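Local coordinates for protein deacetylase EF_0837 (Enterococcus faecalis, PDB 2ICS) that catalyses the deacetylation of acetyl-(R)-mandelate in vitro, though with very low efficiency, and binds two zinc ions per subunit, at residues S250-V255 with L343-G348; I269-Y274 with G281-L286. One frame throughout, in Å; residues are numbered along the deposited sequence.

How the contacts relate
Contact 1 closes a long loop of chain in which contact 2 is nested: the order is 250-255, 269-274, 281-286, 343-348. Their centres lie about 12 Å apart, contact 2 deeper in the molecule. They meet directly where P282 CB packs 3.6 Å from D345 O. Helix 286-296 is common ground: contact 2 includes its first residue, F253 and L343 of contact 1 lean on its side, and K292 reaches from it to the backbone carbonyls of both T344 and P282. Contact 1 thus ties the tip of a hairpin from the C-terminal strands to the TIM barrel, while contact 2 backs a zinc-binding loop.

Contact 1 (S250-V255 with L343-G348); sequences SFNFHV and LTDSNG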
ATOM      1  N   SER A 250      -6.197 -12.334   3.217  1.00 23.61           N
ATOM      2  CA  SER A 250      -6.205 -12.026   1.796  1.00 23.84           C
ATOM      3  C   SER A 250      -5.000 -12.343   0.917  1.00 23.06           C
ATOM      4  O   SER A 250      -4.956 -11.907  -0.237  1.00 23.78           O
ATOM      5  CB  SER A 250      -6.598 -10.559   1.628  1.00 24.03           C
ATOM      6  OG  SER A 250      -7.835 -10.322   2.282  1.00 22.59           O
ATOM      7  N   PHE A 251      -4.027 -13.089   1.435  1.00 23.08           N
ATOM      8  CA  PHE A 251      -2.862 -13.448   0.626  1.00 20.96           C
ATOM      9  C   PHE A 251      -2.558 -14.939   0.688  1.00 21.07           C
ATOM     10  O   PHE A 251      -2.315 -15.494   1.755  1.00 21.09           O
ATOM     11  CB  PHE A 251      -1.615 -12.673   1.055  1.00 21.03           C
ATOM     12  CG  PHE A 251      -0.382 -13.063   0.286  1.00 22.25           C
ATOM     13  CD1 PHE A 251      -0.235 -12.697  -1.047  1.00 23.72           C
ATOM     14  CD2 PHE A 251       0.602 -13.857   0.875  1.00 23.61           C
ATOM     15  CE1 PHE A 251       0.872 -13.117  -1.790  1.00 24.64           C
ATOM     16  CE2 PHE A 251       1.714 -14.285   0.142  1.00 23.89           C
ATOM     17  CZ  PHE A 251       1.848 -13.913  -1.196  1.00 25.14           C
ATOM     18  N   ASN A 252      -2.544 -15.572  -0.478  1.00 22.30           N
ATOM     19  CA  ASN A 252      -2.297 -17.002  -0.585  1.00 23.12           C
ATOM     20  C   ASN A 252      -1.073 -17.252  -1.478  1.00 24.53           C
ATOM     21  O   ASN A 252      -1.042 -16.824  -2.634  1.00 25.27           O
ATOM     22  CB  ASN A 252      -3.566 -17.667  -1.148  1.00 22.26           C
ATOM     23  CG  ASN A 252      -3.441 -19.178  -1.293  1.00 23.85           C
ATOM     24  OD1 ASN A 252      -2.749 -19.676  -2.184  1.00 21.59           O
ATOM     25  ND2 ASN A 252      -4.123 -19.913  -0.417  1.00 19.30           N
ATOM     26  N   PHE A 253      -0.059 -17.919  -0.923  1.00 26.16           N
ATOM     27  CA  PHE A 253       1.174 -18.229  -1.659  1.00 26.94           C
ATOM     28  C   PHE A 253       0.906 -18.966  -2.966  1.00 27.35           C
ATOM     29  O   PHE A 253       1.449 -18.609  -4.016  1.00 27.83           O
ATOM     30  CB  PHE A 253       2.118 -19.097  -0.815  1.00 26.93           C
ATOM     31  CG  PHE A 253       3.004 -18.320   0.133  1.00 26.10           C
ATOM     32  CD1 PHE A 253       3.920 -17.393  -0.347  1.00 25.06           C
ATOM     33  CD2 PHE A 253       2.965 -18.570   1.498  1.00 25.44           C
ATOM     34  CE1 PHE A 253       4.788 -16.733   0.516  1.00 25.60           C
ATOM     35  CE2 PHE A 253       3.831 -17.916   2.372  1.00 25.87           C
ATOM     36  CZ  PHE A 253       4.744 -16.997   1.879  1.00 26.53           C
ATOM     37  N   HIS A 254       0.072 -19.998  -2.904  1.00 27.40           N
ATOM     38  CA  HIS A 254      -0.219 -20.776  -4.098  1.00 28.01           C
ATOM     39  C   HIS A 254      -0.769 -19.907  -5.224  1.00 28.08           C
ATOM     40  O   HIS A 254      -0.388 -20.062  -6.388  1.00 27.59           O
ATOM     41  CB  HIS A 254      -1.209 -21.895  -3.784  1.00 29.56           C
ATOM     42  CG  HIS A 254      -1.482 -22.788  -4.952  1.00 30.85           C
ATOM     43  ND1 HIS A 254      -0.506 -23.573  -5.528  1.00 30.98           N
ATOM     44  CD2 HIS A 254      -2.600 -22.970  -5.695  1.00 30.41           C
ATOM     45  CE1 HIS A 254      -1.010 -24.197  -6.578  1.00 32.56           C
ATOM     46  NE2 HIS A 254      -2.279 -23.848  -6.701  1.00 32.43           N
ATOM     47  N   VAL A 255      -1.656 -18.983  -4.874  1.00 27.32           N
ATOM     48  CA  VAL A 255      -2.251 -18.103  -5.869  1.00 25.61           C
ATOM     49  C   VAL A 255      -1.205 -17.191  -6.517  1.00 26.61           C
ATOM     50  O   VAL A 255      -1.175 -17.037  -7.742  1.00 25.15           O
ATOM     51  CB  VAL A 255      -3.372 -17.252  -5.238  1.00 25.47           C
ATOM     52  CG1 VAL A 255      -3.932 -16.276  -6.260  1.00 21.54           C
ATOM     53  CG2 VAL A 255      -4.482 -18.170  -4.719  1.00 26.38           C
ATOM     54  N   LEU A 343       7.871 -18.030   6.676  1.00 32.33           N
ATOM     55  CA  LEU A 343       6.845 -17.071   6.294  1.00 30.90           C
ATOM     56  C   LEU A 343       5.526 -17.798   6.153  1.00 29.14           C
ATOM     57  O   LEU A 343       5.456 -18.850   5.525  1.00 29.65           O
ATOM     58  CB  LEU A 343       7.213 -16.398   4.966  1.00 29.46           C
ATOM     59  CG  LEU A 343       8.549 -15.649   4.913  1.00 28.06           C
ATOM     60  CD1 LEU A 343       8.827 -15.215   3.482  1.00 27.98           C
ATOM     61  CD2 LEU A 343       8.514 -14.449   5.831  1.00 24.81           C
ATOM     62  N   THR A 344       4.481 -17.230   6.741  1.00 30.12           N
ATOM     63  CA  THR A 344       3.150 -17.829   6.699  1.00 30.09           C
ATOM     64  C   THR A 344       2.168 -16.872   6.035  1.00 27.88           C
ATOM     65  O   THR A 344       2.164 -15.681   6.338  1.00 27.19           O
ATOM     66  CB  THR A 344       2.644 -18.122   8.124  1.00 30.75           C
ATOM     67  OG1 THR A 344       3.674 -18.783   8.866  1.00 36.69           O
ATOM     68  CG2 THR A 344       1.409 -19.003   8.081  1.00 31.37           C
ATOM     69  N   ASP A 345       1.332 -17.382   5.139  1.00 27.18           N
ATOM     70  CA  ASP A 345       0.367 -16.509   4.491  1.00 27.97           C
ATOM     71  C   ASP A 345      -0.938 -16.473   5.275  1.00 27.60           C
ATOM     72  O   ASP A 345      -1.001 -16.954   6.405  1.00 28.49           O
ATOM     73  CB  ASP A 345       0.111 -16.937   3.041  1.00 28.93           C
ATOM     74  CG  ASP A 345      -0.491 -18.324   2.929  1.00 27.85           C
ATOM     75  OD1 ASP A 345      -0.992 -18.857   3.940  1.00 28.23           O
ATOM     76  OD2 ASP A 345      -0.474 -18.871   1.807  1.00 30.32           O
ATOM     77  N   SER A 346      -1.974 -15.908   4.667  1.00 27.28           N
ATOM     78  CA  SER A 346      -3.275 -15.771   5.310  1.00 29.00           C
ATOM     79  C   SER A 346      -4.030 -17.080   5.483  1.00 30.58           C
ATOM     80  O   SER A 346      -4.969 -17.155   6.272  1.00 31.99           O
ATOM     81  CB  SER A 346      -4.155 -14.803   4.512  1.00 26.95           C
ATOM     82  OG  SER A 346      -3.519 -13.550   4.333  1.00 25.55           O
ATOM     83  N   ASN A 347      -3.627 -18.108   4.745  1.00 31.41           N
ATOM     84  CA  ASN A 347      -4.306 -19.392   4.818  1.00 31.48           C
ATOM     85  C   ASN A 347      -3.472 -20.521   5.421  1.00 33.72           C
ATOM     86  O   ASN A 347      -3.792 -21.696   5.243  1.00 33.88           O
ATOM     87  CB  ASN A 347      -4.791 -19.784   3.423  1.00 29.69           C
ATOM     88  CG  ASN A 347      -5.784 -18.785   2.853  1.00 28.22           C
ATOM     89  OD1 ASN A 347      -5.618 -18.293   1.737  1.00 25.42           O
ATOM     90  ND2 ASN A 347      -6.829 -18.486   3.621  1.00 28.00           N
ATOM     91  N   GLY A 348      -2.403 -20.168   6.131  1.00 34.62           N
ATOM     92  CA  GLY A 348      -1.582 -21.181   6.762  1.00 34.60           C
ATOM     93  C   GLY A 348      -0.506 -21.837   5.914  1.00 36.53           C
ATOM     94  O   GLY A 348       0.192 -22.725   6.402  1.00 37.49           O
TER
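S346 OG is held by several backbone groups: the backbone N of F251 donates to it at 3.0 Å, and it also pairs with G247 O and, weakly, with H246 O. The same two residues, F251 and S346, are also joined through their backbones: S346 N gives a hydrogen bond to F251 O, nearly along the C=O axis. D345 makes the next tie. Chi1 of 62° sets its CG between the backbone N and the carbonyl carbon; from there OD2 accepts F253 N at 2.9 Å through its anti lone pair, in a nearly straight bond. The other oxygen turns back to its own loop: OD1 accepts from L349 N and from N347 N, the latter coming from above the carboxylate plane, an Asx turn. F253 N belongs to the first turn of helix 253-261, so the carboxylate probably interacts favourably with that helix end and may be held ionised by it. N252, the N-cap residue, divides its amide between two tasks: OD1 accepts V255 N at 3.0 Å, while ND2 donates in its own plane to N347 OD1 at 3.1 Å, with an N-H...O angle of 171°. The F253 ring lies obliquely beside the carboxylate, the two planes 30° apart; its CD2 is 3.5 Å from D345 OD2 and its CZ 4.0 Å from L343 CB. F251 CE2 lies over one face of the F253 ring, 3.8 Å above its plane and offset to the rim. Residues D345 to G348 form a type I beta turn linking antiparallel strands 331-344 and 350-364. The arrangement is a beta-hairpin tip clasping a capped helix N-terminus, just after S250, which lies beside the zinc ligand H211.

Contact 2 (I269-Y274 with G281-L286); sequences ISTDIY and GPVYDL. With ZN (zinc ion), chain B.
T271 turns CB to V283 and CG2 to the backbone and side chain of L286. CG2 lies beside its own backbone N, with chi1 (to OG1) at 62°, and comes 3.6 Å from L286 CA and 3.8 Å from L286 CD1, whereas CB meets V283 CG2 at 3.7 Å. The hydroxyl branch turns to other partners: OG1 is hydrogen-bonded to D58 OD2 and takes a weak bond from I273 N. L286 approaches from the far end of 281-286, its CD1 lying 3.8 Å from I269 O and close to I269 CG2. I273 carries the opposite end of 269-274. Its chain is extended, CG1 anti to the backbone N (chi1 -170°), and CD1 comes down on the backbone of 281-286, 3.7 Å from Y284 O, while its CB stays near V283 CG2. One methyl of V283 therefore touches both T271 and I273. D272, between those two, takes no part in this packing. At left-handed backbone angles (phi 52°), its carboxylate stands apart from 281-286, and OD1 binds a zinc ion at 2.2 Å. H60, H62 and the carbamate of K154 also bind this metal, together with a water at 2.0 Å. In related amidohydrolases the equivalent aspartate follows the eighth barrel strand, consistent with this placement. Across the contact itself no hydrogen bond forms. The loop carrying the zinc ligand D272 meets 281-286 through aliphatic carbons, some of them against backbone atoms, so the join probably rests on van der Waals packing and exclusion of water, while polar groups of 269-274 find partners outside this contact, among them the zinc ion, D58 and D243.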
ATOM      1  N   ILE A 269       2.639  -3.798  -3.776  1.00 19.68           N
ATOM      2  CA  ILE A 269       2.663  -4.641  -2.597  1.00 20.03           C
ATOM      3  C   ILE A 269       2.243  -3.831  -1.376  1.00 20.31           C
ATOM      4  O   ILE A 269       2.808  -2.775  -1.094  1.00 21.72           O
ATOM      5  CB  ILE A 269       4.082  -5.221  -2.396  1.00 21.33           C
ATOM      6  CG1 ILE A 269       4.421  -6.146  -3.565  1.00 15.82           C
ATOM      7  CG2 ILE A 269       4.180  -5.977  -1.073  1.00 19.21           C
ATOM      8  CD1 ILE A 269       5.853  -6.611  -3.562  1.00 19.84           C
ATOM      9  N   SER A 270       1.229  -4.323  -0.671  1.00 20.86           N
ATOM     10  CA  SER A 270       0.715  -3.661   0.526  1.00 19.77           C
ATOM     11  C   SER A 270       0.389  -4.710   1.585  1.00 19.56           C
ATOM     12  O   SER A 270       0.278  -5.899   1.284  1.00 19.28           O
ATOM     13  CB  SER A 270      -0.526  -2.828   0.200  1.00 19.80           C
ATOM     14  OG  SER A 270      -1.535  -3.628  -0.386  1.00 21.47           O
ATOM     15  N   THR A 271       0.187  -4.253   2.815  1.00 19.35           N
ATOM     16  CA  THR A 271      -0.045  -5.143   3.945  1.00 19.74           C
ATOM     17  C   THR A 271      -1.449  -5.370   4.485  1.00 20.37           C
ATOM     18  O   THR A 271      -1.723  -6.444   5.025  1.00 19.49           O
ATOM     19  CB  THR A 271       0.763  -4.663   5.150  1.00 19.67           C
ATOM     20  OG1 THR A 271       0.311  -3.348   5.508  1.00 17.17           O
ATOM     21  CG2 THR A 271       2.253  -4.613   4.819  1.00 18.99           C
ATOM     22  N   ASP A 272      -2.325  -4.376   4.345  1.00 18.93           N
ATOM     23  CA  ASP A 272      -3.666  -4.437   4.932  1.00 18.38           C
ATOM     24  C   ASP A 272      -3.432  -4.771   6.403  1.00 18.63           C
ATOM     25  O   ASP A 272      -4.094  -5.617   6.995  1.00 18.87           O
ATOM     26  CB  ASP A 272      -4.554  -5.500   4.306  1.00 17.30           C
ATOM     27  CG  ASP A 272      -5.921  -5.563   4.978  1.00 21.86           C
ATOM     28  OD1 ASP A 272      -6.367  -4.523   5.501  1.00 19.36           O
ATOM     29  OD2 ASP A 272      -6.558  -6.636   4.987  1.00 26.83           O
ATOM     30  N   ILE A 273      -2.458  -4.078   6.971  1.00 17.52           N
ATOM     31  CA  ILE A 273      -2.045  -4.267   8.350  1.00 17.90           C
ATOM     32  C   ILE A 273      -2.862  -3.458   9.358  1.00 20.25           C
ATOM     33  O   ILE A 273      -3.369  -2.375   9.057  1.00 18.33           O
ATOM     34  CB  ILE A 273      -0.561  -3.862   8.491  1.00 17.15           C
ATOM     35  CG1 ILE A 273      -0.007  -4.276   9.848  1.00 18.17           C
ATOM     36  CG2 ILE A 273      -0.420  -2.338   8.326  1.00 15.19           C
ATOM     37  CD1 ILE A 273       1.496  -4.041   9.962  1.00 18.06           C
ATOM     38  N   TYR A 274      -3.000  -4.016  10.553  1.00 21.68           N
ATOM     39  CA  TYR A 274      -3.667  -3.345  11.660  1.00 23.41           C
ATOM     40  C   TYR A 274      -3.066  -4.037  12.879  1.00 23.82           C
ATOM     41  O   TYR A 274      -2.470  -5.111  12.743  1.00 23.75           O
ATOM     42  CB  TYR A 274      -5.200  -3.441  11.567  1.00 24.41           C
ATOM     43  CG  TYR A 274      -5.850  -4.741  11.947  1.00 28.93           C
ATOM     44  CD1 TYR A 274      -6.554  -4.857  13.146  1.00 31.63           C
ATOM     45  CD2 TYR A 274      -5.831  -5.831  11.083  1.00 30.23           C
ATOM     46  CE1 TYR A 274      -7.228  -6.029  13.470  1.00 34.04           C
ATOM     47  CE2 TYR A 274      -6.499  -7.007  11.397  1.00 31.79           C
ATOM     48  CZ  TYR A 274      -7.196  -7.101  12.589  1.00 33.34           C
ATOM     49  OH  TYR A 274      -7.865  -8.263  12.900  1.00 34.55           O
ATOM     50  N   GLY A 281       0.844 -11.595  13.658  1.00 32.92           N
ATOM     51  CA  GLY A 281       0.989 -12.166  12.328  1.00 29.98           C
ATOM     52  C   GLY A 281      -0.389 -12.400  11.735  1.00 28.71           C
ATOM     53  O   GLY A 281      -1.389 -12.127  12.403  1.00 27.31           O
ATOM     54  N   PRO A 282      -0.497 -12.930  10.505  1.00 28.75           N
ATOM     55  CA  PRO A 282       0.551 -13.351   9.569  1.00 28.10           C
ATOM     56  C   PRO A 282       1.324 -12.224   8.864  1.00 28.46           C
ATOM     57  O   PRO A 282       2.386 -12.466   8.287  1.00 26.20           O
ATOM     58  CB  PRO A 282      -0.216 -14.228   8.592  1.00 28.88           C
ATOM     59  CG  PRO A 282      -1.522 -13.519   8.494  1.00 27.23           C
ATOM     60  CD  PRO A 282      -1.832 -13.213   9.945  1.00 27.33           C
ATOM     61  N   VAL A 283       0.790 -11.008   8.889  1.00 28.51           N
ATOM     62  CA  VAL A 283       1.478  -9.874   8.271  1.00 31.24           C
ATOM     63  C   VAL A 283       2.081  -9.063   9.400  1.00 33.70           C
ATOM     64  O   VAL A 283       1.369  -8.397  10.143  1.00 40.20           O
ATOM     65  CB  VAL A 283       0.505  -8.978   7.466  1.00 29.47           C
ATOM     66  CG1 VAL A 283      -0.843  -8.979   8.109  1.00 27.94           C
ATOM     67  CG2 VAL A 283       1.044  -7.546   7.384  1.00 24.92           C
ATOM     68  N   TYR A 284       3.393  -9.105   9.536  1.00 33.35           N
ATOM     69  CA  TYR A 284       4.029  -8.376  10.625  1.00 29.04           C
ATOM     70  C   TYR A 284       4.416  -6.952  10.255  1.00 27.49           C
ATOM     71  O   TYR A 284       4.382  -6.053  11.096  1.00 26.80           O
ATOM     72  CB  TYR A 284       5.258  -9.143  11.100  1.00 29.24           C
ATOM     73  CG  TYR A 284       4.932 -10.507  11.668  1.00 29.02           C
ATOM     74  CD1 TYR A 284       4.758 -11.614  10.837  1.00 28.75           C
ATOM     75  CD2 TYR A 284       4.794 -10.688  13.047  1.00 27.26           C
ATOM     76  CE1 TYR A 284       4.457 -12.877  11.370  1.00 29.14           C
ATOM     77  CE2 TYR A 284       4.494 -11.934  13.587  1.00 28.64           C
ATOM     78  CZ  TYR A 284       4.327 -13.025  12.750  1.00 30.24           C
ATOM     79  OH  TYR A 284       4.029 -14.254  13.303  1.00 29.41           O
ATOM     80  N   ASP A 285       4.785  -6.759   8.992  1.00 25.39           N
ATOM     81  CA  ASP A 285       5.180  -5.456   8.482  1.00 24.18           C
ATOM     82  C   ASP A 285       5.343  -5.521   6.958  1.00 23.77           C
ATOM     83  O   ASP A 285       5.158  -6.575   6.355  1.00 20.58           O
ATOM     84  CB  ASP A 285       6.476  -5.002   9.167  1.00 26.71           C
ATOM     85  CG  ASP A 285       7.559  -6.067   9.146  1.00 26.79           C
ATOM     86  OD1 ASP A 285       8.434  -6.038  10.030  1.00 32.63           O
ATOM     87  OD2 ASP A 285       7.548  -6.925   8.245  1.00 27.14           O
ATOM     88  N   LEU A 286       5.675  -4.398   6.332  1.00 24.19           N
ATOM     89  CA  LEU A 286       5.824  -4.380   4.879  1.00 24.28           C
ATOM     90  C   LEU A 286       7.013  -5.237   4.440  1.00 23.05           C
ATOM     91  O   LEU A 286       6.903  -6.020   3.503  1.00 23.23           O
ATOM     92  CB  LEU A 286       5.988  -2.943   4.387  1.00 23.93           C
ATOM     93  CG  LEU A 286       5.986  -2.739   2.867  1.00 22.43           C
ATOM     94  CD1 LEU A 286       4.621  -3.097   2.282  1.00 21.01           C
ATOM     95  CD2 LEU A 286       6.331  -1.294   2.567  1.00 19.93           C
TER
HETATM   96 ZN    ZN B 400      -8.118  -3.340   4.801  1.00 24.94          ZN
HETATM   97  O   HOH W   1      -8.476  -5.225   4.191  1.00 23.22           O